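Local coordinates for lipid binding protein (Grifola frondosa, PDB 5H0Q), which binds lipids and probably recognises membrane domains that contain sphingomyelin together with cholesterol, at residues Val59-Arg64 with Trp132-Asn137; Glu147-Gly152 with Ser175-Gly180; Asn171-Asp176 with Gly186-Glu191. All coordinates share one frame; numbering follows the deposited sequence.

From the N terminus, contact 1 comes first. It brings strand 126-134 back against strand 60-68 and closes a loop of 67 residues rich in strand. Contact 2 opens after contact 1 has closed, on the next strand, 143-150. It closes a mostly helical loop onto strand 174-179. Contact 3 begins where contact 2 ends, and the two share S175 and D176. They overlap rather than nest. Contact 3 closes the short loop of the hairpin 174-179/182-188. Contacts 1 and 2 tie the mixed sheet to the antiparallel five-strand sheet, while contact 3 lies within the mixed sheet. Contacts 1 and 3 touch where N134 ND2 meets E191 O.

Contact 1: Val59-Arg64 with Trp132-Asn137; sequences VCVLVR and WQNPWN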
loop_
_atom_site.group_PDB
_atom_site.type_symbol
_atom_site.label_atom_id
_atom_site.label_comp_id
_atom_site.label_asym_id
_atom_site.label_seq_id
_atom_site.Cartn_x
_atom_site.Cartn_y
_atom_site.Cartn_z
ATOM N N VAL A 59 -17.531 6.603 -5.818
ATOM C CA VAL A 59 -16.600 5.504 -6.022
ATOM C C VAL A 59 -15.271 5.969 -5.470
ATOM O O VAL A 59 -14.800 7.055 -5.831
ATOM C CB VAL A 59 -16.446 5.115 -7.502
ATOM C CG1 VAL A 59 -15.401 4.021 -7.651
ATOM C CG2 VAL A 59 -17.756 4.639 -8.065
ATOM N N CYS A 60 -14.692 5.182 -4.574
ATOM C CA CYS A 60 -13.383 5.512 -4.035
ATOM C C CYS A 60 -12.715 4.263 -3.499
ATOM O O CYS A 60 -13.309 3.186 -3.418
ATOM C CB CYS A 60 -13.489 6.536 -2.918
ATOM S SG CYS A 60 -14.276 5.877 -1.395
ATOM N N VAL A 61 -11.469 4.441 -3.085
ATOM C CA VAL A 61 -10.760 3.427 -2.330
ATOM C C VAL A 61 -10.210 4.096 -1.088
ATOM O O VAL A 61 -9.730 5.232 -1.141
ATOM C CB VAL A 61 -9.625 2.747 -3.134
ATOM C CG1 VAL A 61 -10.210 1.889 -4.242
ATOM C CG2 VAL A 61 -8.621 3.788 -3.705
ATOM N N LEU A 62 -10.281 3.387 0.017
ATOM C CA LEU A 62 -9.783 3.841 1.310
ATOM C C LEU A 62 -8.584 2.935 1.596
ATOM O O LEU A 62 -8.756 1.785 1.999
ATOM C CB LEU A 62 -10.823 3.729 2.418
ATOM C CG LEU A 62 -12.107 4.562 2.440
ATOM C CD1 LEU A 62 -11.912 5.951 1.891
ATOM C CD2 LEU A 62 -13.201 3.838 1.683
ATOM N N VAL A 63 -7.378 3.432 1.341
ATOM C CA VAL A 63 -6.187 2.591 1.262
ATOM C C VAL A 63 -5.413 2.669 2.558
ATOM O O VAL A 63 -5.075 3.768 3.011
ATOM C CB VAL A 63 -5.269 3.006 0.106
ATOM C CG1 VAL A 63 -4.042 2.096 0.081
ATOM C CG2 VAL A 63 -6.004 2.942 -1.213
ATOM N N ARG A 64 -5.124 1.510 3.156
ATOM C CA ARG A 64 -4.161 1.439 4.250
ATOM C C ARG A 64 -2.959 0.629 3.774
ATOM O O ARG A 64 -3.115 -0.396 3.107
ATOM C CB ARG A 64 -4.766 0.841 5.512
ATOM C CG ARG A 64 -5.232 -0.607 5.464
ATOM C CD ARG A 64 -5.730 -1.043 6.859
ATOM N NE ARG A 64 -6.039 -2.467 6.915
ATOM C CZ ARG A 64 -7.237 -3.013 6.771
ATOM N NH1 ARG A 64 -8.322 -2.262 6.603
ATOM N NH2 ARG A 64 -7.345 -4.333 6.812
ATOM N N TRP A 132 -4.825 0.152 -7.767
ATOM C CA TRP A 132 -6.218 -0.179 -7.562
ATOM C C TRP A 132 -6.994 0.250 -8.791
ATOM O O TRP A 132 -6.584 1.131 -9.543
ATOM C CB TRP A 132 -6.772 0.502 -6.293
ATOM C CG TRP A 132 -6.609 2.007 -6.364
ATOM C CD1 TRP A 132 -7.488 2.912 -6.894
ATOM C CD2 TRP A 132 -5.458 2.747 -5.975
ATOM N NE1 TRP A 132 -6.963 4.181 -6.816
ATOM C CE2 TRP A 132 -5.706 4.101 -6.278
ATOM C CE3 TRP A 132 -4.229 2.397 -5.390
ATOM C CZ2 TRP A 132 -4.776 5.098 -6.011
ATOM C CZ3 TRP A 132 -3.344 3.376 -5.100
ATOM C CH2 TRP A 132 -3.600 4.712 -5.431
ATOM N N GLN A 133 -8.138 -0.384 -8.983
ATOM C CA GLN A 133 -9.028 -0.046 -10.088
ATOM C C GLN A 133 -10.420 -0.429 -9.610
ATOM O O GLN A 133 -10.722 -1.621 -9.471
ATOM C CB GLN A 133 -8.627 -0.777 -11.363
ATOM C CG GLN A 133 -9.411 -0.361 -12.614
ATOM C CD GLN A 133 -10.746 -1.074 -12.754
ATOM O OE1 GLN A 133 -11.816 -0.451 -12.669
ATOM N NE2 GLN A 133 -10.701 -2.381 -12.969
ATOM N N ASN A 134 -11.227 0.582 -9.296
ATOM C CA ASN A 134 -12.556 0.385 -8.728
ATOM C C ASN A 134 -13.558 0.995 -9.697
ATOM O O ASN A 134 -13.653 2.233 -9.783
ATOM C CB ASN A 134 -12.658 1.024 -7.344
ATOM C CG ASN A 134 -13.804 0.449 -6.542
ATOM O OD1 ASN A 134 -14.363 -0.580 -6.930
ATOM N ND2 ASN A 134 -14.122 1.070 -5.401
ATOM N N PRO A 135 -14.299 0.194 -10.453
ATOM C CA PRO A 135 -15.045 0.724 -11.597
ATOM C C PRO A 135 -16.392 1.320 -11.221
ATOM O O PRO A 135 -17.036 0.912 -10.255
ATOM C CB PRO A 135 -15.252 -0.515 -12.472
ATOM C CG PRO A 135 -15.341 -1.620 -11.502
ATOM C CD PRO A 135 -14.373 -1.274 -10.388
ATOM N N TRP A 136 -16.821 2.282 -12.037
ATOM C CA TRP A 136 -18.152 2.851 -11.875
ATOM C C TRP A 136 -19.219 1.866 -12.314
ATOM O O TRP A 136 -20.292 1.792 -11.700
ATOM C CB TRP A 136 -18.250 4.152 -12.665
ATOM C CG TRP A 136 -19.426 5.023 -12.291
ATOM C CD1 TRP A 136 -19.494 5.926 -11.263
ATOM C CD2 TRP A 136 -20.680 5.075 -12.955
ATOM N NE1 TRP A 136 -20.719 6.535 -11.250
ATOM C CE2 TRP A 136 -21.471 6.028 -12.281
ATOM C CE3 TRP A 136 -21.217 4.405 -14.054
ATOM C CZ2 TRP A 136 -22.762 6.324 -12.667
ATOM C CZ3 TRP A 136 -22.507 4.704 -14.442
ATOM C CH2 TRP A 136 -23.267 5.654 -13.749
ATOM N N ASN A 137 -18.946 1.085 -13.365
ATOM C CA ASN A 137 -19.913 0.124 -13.884
ATOM C C ASN A 137 -19.788 -1.173 -13.092
ATOM O O ASN A 137 -18.797 -1.904 -13.229
ATOM C CB ASN A 137 -19.682 -0.106 -15.375
ATOM C CG ASN A 137 -20.642 -1.103 -15.968
ATOM O OD1 ASN A 137 -21.198 -1.948 -15.270
ATOM N ND2 ASN A 137 -20.829 -1.022 -17.276
#
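V61 and W132 form the tight part of this contact. V61 CG2 sits over one face of the indole, 3.6 Å from the centroid of the W132 five-membered ring and 15° off the ring normal. This is a CH-pi contact. W132 CG lies between its backbone N and carbonyl carbon (chi1 57°), which sets CG on the side of V61. The other branch, V61 CG1, slides past N134 CB at 4.0 Å. The rings of H104 and W132 also pack edge-to-face. The two strands face each other across the interior of a beta sandwich and belong to different sheets. No backbone hydrogen bond joins them. N134 supplies the polar link instead: its ND2 donates to C60 O at 3.0 Å. C60 O lies close to the amide plane, but the donor stands well above the carbonyl plane. ND2 also reaches E191 O, and N134 OD1 is held by S142 OG and R138 NH1, so both ends of this buried amide have partners. V59 CG1 packs against N134 O at 3.3 Å. Toward solvent the packing thins. There V59 CG2 approaches W136 CD1 obliquely at 3.9 Å, and the exposed indole of W136 also touches A111.

Contact 2: Glu147-Gly152 with Ser175-Gly180; sequences EVRQSG and SDSSYG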
loop_
_atom_site.group_PDB
_atom_site.type_symbol
_atom_site.label_atom_id
_atom_site.label_comp_id
_atom_site.label_asym_id
_atom_site.label_seq_id
_atom_site.Cartn_x
_atom_site.Cartn_y
_atom_site.Cartn_z
ATOM N N GLU A 147 3.019 -5.382 -7.604
ATOM C CA GLU A 147 4.187 -5.956 -8.281
ATOM C C GLU A 147 5.438 -5.456 -7.592
ATOM O O GLU A 147 5.571 -4.250 -7.362
ATOM C CB GLU A 147 4.250 -5.580 -9.754
ATOM C CG GLU A 147 3.242 -6.313 -10.596
ATOM C CD GLU A 147 3.390 -6.057 -12.095
ATOM O OE1 GLU A 147 4.278 -5.276 -12.492
ATOM O OE2 GLU A 147 2.574 -6.617 -12.859
ATOM N N VAL A 148 6.353 -6.371 -7.279
ATOM C CA VAL A 148 7.673 -6.016 -6.776
ATOM C C VAL A 148 8.644 -6.195 -7.933
ATOM O O VAL A 148 8.664 -7.254 -8.554
ATOM C CB VAL A 148 8.100 -6.888 -5.582
ATOM C CG1 VAL A 148 9.376 -6.338 -4.952
ATOM C CG2 VAL A 148 7.004 -6.979 -4.531
ATOM N N ARG A 149 9.416 -5.156 -8.234
ATOM C CA ARG A 149 10.378 -5.175 -9.331
ATOM C C ARG A 149 11.622 -4.384 -8.940
ATOM O O ARG A 149 11.685 -3.765 -7.882
ATOM C CB ARG A 149 9.767 -4.590 -10.613
ATOM C CG ARG A 149 8.617 -5.399 -11.191
ATOM C CD ARG A 149 9.023 -6.772 -11.676
ATOM N NE ARG A 149 7.946 -7.438 -12.420
ATOM C CZ ARG A 149 6.948 -8.141 -11.882
ATOM N NH1 ARG A 149 6.880 -8.305 -10.574
ATOM N NH2 ARG A 149 6.031 -8.707 -12.669
ATOM N N GLN A 150 12.623 -4.413 -9.827
ATOM C CA GLN A 150 13.809 -3.594 -9.624
ATOM C C GLN A 150 13.421 -2.120 -9.603
ATOM O O GLN A 150 12.500 -1.686 -10.302
ATOM C CB GLN A 150 14.842 -3.845 -10.734
ATOM C CG GLN A 150 15.432 -5.229 -10.716
ATOM C CD GLN A 150 16.657 -5.321 -9.832
ATOM O OE1 GLN A 150 17.269 -4.310 -9.502
ATOM N NE2 GLN A 150 17.020 -6.535 -9.444
ATOM N N SER A 151 14.161 -1.343 -8.815
ATOM C CA SER A 151 13.971 0.101 -8.774
ATOM C C SER A 151 14.021 0.687 -10.176
ATOM O O SER A 151 14.853 0.295 -10.997
ATOM C CB SER A 151 15.048 0.749 -7.904
ATOM O OG SER A 151 14.914 2.160 -7.907
ATOM N N GLY A 152 13.129 1.639 -10.449
ATOM C CA GLY A 152 13.053 2.275 -11.752
ATOM C C GLY A 152 12.251 1.520 -12.787
ATOM O O GLY A 152 12.127 1.997 -13.924
ATOM N N SER A 175 -4.012 -9.796 -4.494
ATOM C CA SER A 175 -2.878 -9.808 -5.406
ATOM C C SER A 175 -1.632 -10.072 -4.583
ATOM O O SER A 175 -1.518 -9.569 -3.465
ATOM C CB SER A 175 -2.752 -8.481 -6.170
ATOM O OG SER A 175 -1.600 -8.474 -7.014
ATOM N N ASP A 176 -0.705 -10.859 -5.139
ATOM C CA ASP A 176 0.531 -11.205 -4.445
ATOM C C ASP A 176 1.698 -11.150 -5.424
ATOM O O ASP A 176 1.562 -11.513 -6.593
ATOM C CB ASP A 176 0.451 -12.606 -3.806
ATOM C CG ASP A 176 -0.510 -12.661 -2.643
ATOM O OD1 ASP A 176 -0.119 -12.270 -1.525
ATOM O OD2 ASP A 176 -1.659 -13.097 -2.846
ATOM N N SER A 177 2.833 -10.672 -4.941
ATOM C CA SER A 177 4.032 -10.551 -5.774
ATOM C C SER A 177 5.262 -10.733 -4.902
ATOM O O SER A 177 5.259 -10.377 -3.726
ATOM C CB SER A 177 4.068 -9.176 -6.469
ATOM O OG SER A 177 5.191 -9.022 -7.323
ATOM N N SER A 178 6.323 -11.267 -5.487
ATOM C CA SER A 178 7.601 -11.387 -4.781
ATOM C C SER A 178 8.753 -11.081 -5.724
ATOM O O SER A 178 8.765 -11.558 -6.863
ATOM C CB SER A 178 7.813 -12.788 -4.189
ATOM O OG SER A 178 6.861 -13.091 -3.185
ATOM N N TYR A 179 9.746 -10.333 -5.229
ATOM C CA TYR A 179 10.985 -10.137 -5.977
ATOM C C TYR A 179 12.125 -9.984 -4.982
ATOM O O TYR A 179 12.004 -9.270 -3.993
ATOM C CB TYR A 179 10.900 -8.920 -6.899
ATOM C CG TYR A 179 12.061 -8.836 -7.856
ATOM C CD1 TYR A 179 11.953 -9.317 -9.153
ATOM C CD2 TYR A 179 13.264 -8.293 -7.458
ATOM C CE1 TYR A 179 13.016 -9.256 -10.036
ATOM C CE2 TYR A 179 14.347 -8.233 -8.332
ATOM C CZ TYR A 179 14.212 -8.705 -9.614
ATOM O OH TYR A 179 15.269 -8.647 -10.484
ATOM N N GLY A 180 13.234 -10.659 -5.244
ATOM C CA GLY A 180 14.303 -10.663 -4.264
ATOM C C GLY A 180 13.820 -11.221 -2.942
ATOM O O GLY A 180 13.201 -12.286 -2.877
#
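S177 OG stands anti to its backbone N (chi1 -178°), which points the hydroxyl at the main chain of V148. Y179 CG is also anti to its backbone N (chi1 -170°); its ring then carries OH to the amide of Q150. Two hydrogen bonds result. V148 N donates to S177 OG at 2.9 Å in a nearly straight bond. Q150 NE2 donates to Y179 OH at 2.9 Å, with an angle of 169° at the hydrogen. The hydroxyl lies in the Q150 amide plane, and that plane is perpendicular to the phenol ring. The Q150 chain is bent at chi2. Between the two bonds, V148 CG1 packs on Y179 CB at 3.6 Å. R149 folds back on its own strand. Its NH1 donates to V148 O at 2.9 Å, with that oxygen in the guanidinium plane, and S177 OG lies at the guanidinium edge. R149 NH2 makes a long ion pair with E147 OE1, which sits over one face of the group.

Here edge strands of the two sheets meet. They run roughly parallel and are joined by side chains, not by backbone pairing. Strand 143-150 is the outermost strand of its sheet within the chain. Its inner edge pairs with strand 126-134, through E147 to F129 and R149 to D127. On the outer edge, side chains satisfy the N-H and C=O of V148. S175 OG repeats the theme by bonding V146 N. V148 also packs on V182 and A184 of strand 182-188. On the other side, E147 and R149 rest on W154 of helix 153-156, and E147 reaches M163 and L166 of helix 160-169.

Contact 3: Asn171-Asp176 with Gly186-Glu191; sequences NGQNSD and GSTGNE
S175 and G186 form an antiparallel hydrogen-bonded pair in the beta hairpin of strands 174-179 and 182-188. S175 N donates to G186 O at 2.9 Å, and G186 N donates to S175 O at 2.8 Å. A third backbone bond, from T188 N to Q173 O at 3.0 Å, continues the pairing just before strand 174-179 begins. Between these bonds N174 and S187 make a non-hydrogen-bonded pair. Their side chains share one face of the sheet, and N174 OD1 lies 3.4 Å from S187 CB. Two CA-H...O contacts add to the backbone pairing, from S187 CA to Q173 O and from N174 CA to G186 O.

At the end of the pairing, the side chains of Q173 and T188 cross obliquely. Q173 CB meets T188 CG2 at 3.8 Å and also lies close to T188 O. Q173 CG comes near N190 CB. The polar ends of Q173 and N190 are both fixed from outside, on the main chain of S142: Q173 NE2 donates to S142 O, and N190 OD1 accepts from S142 N. Further out, the backbone of S187 pairs with E197 of strand 193-201, the next strand of the sheet. T188 packs against A194 and V196 of that strand and V144 of the facing sheet. T188 OG1, anti to its backbone N (chi1 -173°), donates to G189 O at 2.9 Å, in the carbonyl plane and on a lone pair.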
loop_
_atom_site.group_PDB
_atom_site.type_symbol
_atom_site.label_atom_id
_atom_site.label_comp_id
_atom_site.label_asym_id
_atom_site.label_seq_id
_atom_site.Cartn_x
_atom_site.Cartn_y
_atom_site.Cartn_z
ATOM N N ASN A 171 -8.575 -9.950 -12.448
ATOM C CA ASN A 171 -9.740 -10.741 -12.059
ATOM C C ASN A 171 -9.507 -11.303 -10.658
ATOM O O ASN A 171 -9.416 -12.511 -10.451
ATOM C CB ASN A 171 -10.026 -11.861 -13.058
ATOM C CG ASN A 171 -11.267 -12.668 -12.688
ATOM O OD1 ASN A 171 -12.183 -12.162 -12.033
ATOM N ND2 ASN A 171 -11.292 -13.931 -13.096
ATOM N N GLY A 172 -9.404 -10.410 -9.678
ATOM C CA GLY A 172 -9.232 -10.838 -8.306
ATOM C C GLY A 172 -9.192 -9.682 -7.329
ATOM O O GLY A 172 -8.671 -8.612 -7.650
ATOM N N GLN A 173 -9.724 -9.899 -6.131
ATOM C CA GLN A 173 -9.693 -8.896 -5.072
ATOM C C GLN A 173 -8.520 -9.119 -4.125
ATOM O O GLN A 173 -8.459 -8.487 -3.071
ATOM C CB GLN A 173 -11.023 -8.908 -4.314
ATOM C CG GLN A 173 -12.217 -8.433 -5.162
ATOM C CD GLN A 173 -12.498 -9.312 -6.362
ATOM O OE1 GLN A 173 -12.795 -10.492 -6.214
ATOM N NE2 GLN A 173 -12.433 -8.738 -7.557
ATOM N N ASN A 174 -7.579 -9.989 -4.501
ATOM C CA ASN A 174 -6.305 -10.156 -3.821
ATOM C C ASN A 174 -5.224 -10.158 -4.894
ATOM O O ASN A 174 -5.478 -10.483 -6.058
ATOM C CB ASN A 174 -6.237 -11.469 -3.008
ATOM C CG ASN A 174 -7.156 -11.466 -1.794
ATOM O OD1 ASN A 174 -6.854 -10.848 -0.776
ATOM N ND2 ASN A 174 -8.263 -12.192 -1.888
ATOM N N SER A 175 -4.012 -9.796 -4.494
ATOM C CA SER A 175 -2.878 -9.808 -5.406
ATOM C C SER A 175 -1.632 -10.072 -4.583
ATOM O O SER A 175 -1.518 -9.569 -3.465
ATOM C CB SER A 175 -2.752 -8.481 -6.170
ATOM O OG SER A 175 -1.600 -8.474 -7.014
ATOM N N ASP A 176 -0.705 -10.859 -5.139
ATOM C CA ASP A 176 0.531 -11.205 -4.445
ATOM C C ASP A 176 1.698 -11.150 -5.424
ATOM O O ASP A 176 1.562 -11.513 -6.593
ATOM C CB ASP A 176 0.451 -12.606 -3.806
ATOM C CG ASP A 176 -0.510 -12.661 -2.643
ATOM O OD1 ASP A 176 -0.119 -12.270 -1.525
ATOM O OD2 ASP A 176 -1.659 -13.097 -2.846
ATOM N N GLY A 186 -1.827 -7.288 -1.794
ATOM C CA GLY A 186 -2.918 -6.332 -1.812
ATOM C C GLY A 186 -4.251 -7.036 -1.686
ATOM O O GLY A 186 -4.427 -8.156 -2.144
ATOM N N SER A 187 -5.196 -6.359 -1.031
ATOM C CA SER A 187 -6.568 -6.836 -0.987
ATOM C C SER A 187 -7.522 -5.653 -1.087
ATOM O O SER A 187 -7.210 -4.542 -0.661
ATOM C CB SER A 187 -6.842 -7.621 0.299
ATOM O OG SER A 187 -6.721 -6.758 1.415
ATOM N N THR A 188 -8.709 -5.911 -1.638
ATOM C CA THR A 188 -9.740 -4.893 -1.769
ATOM C C THR A 188 -11.089 -5.527 -1.483
ATOM O O THR A 188 -11.320 -6.695 -1.792
ATOM C CB THR A 188 -9.756 -4.258 -3.173
ATOM O OG1 THR A 188 -10.671 -3.156 -3.213
ATOM C CG2 THR A 188 -10.133 -5.249 -4.208
ATOM N N GLY A 189 -11.977 -4.739 -0.895
ATOM C CA GLY A 189 -13.375 -5.092 -0.921
ATOM C C GLY A 189 -13.929 -4.936 -2.320
ATOM O O GLY A 189 -13.360 -4.247 -3.164
ATOM N N ASN A 190 -15.039 -5.611 -2.591
ATOM C CA ASN A 190 -15.711 -5.479 -3.877
ATOM C C ASN A 190 -16.950 -4.614 -3.656
ATOM O O ASN A 190 -18.057 -5.120 -3.500
ATOM C CB ASN A 190 -16.073 -6.818 -4.436
ATOM C CG ASN A 190 -16.532 -6.732 -5.874
ATOM O OD1 ASN A 190 -16.336 -5.709 -6.530
ATOM N ND2 ASN A 190 -17.118 -7.799 -6.378
ATOM N N GLU A 191 -16.752 -3.300 -3.655
ATOM C CA GLU A 191 -17.852 -2.358 -3.482
ATOM C C GLU A 191 -17.406 -0.990 -3.980
ATOM O O GLU A 191 -16.211 -0.738 -4.198
ATOM C CB GLU A 191 -18.308 -2.299 -2.022
ATOM C CG GLU A 191 -17.230 -1.923 -1.027
ATOM C CD GLU A 191 -17.758 -1.800 0.393
ATOM O OE1 GLU A 191 -18.885 -1.287 0.571
ATOM O OE2 GLU A 191 -17.051 -2.215 1.335
#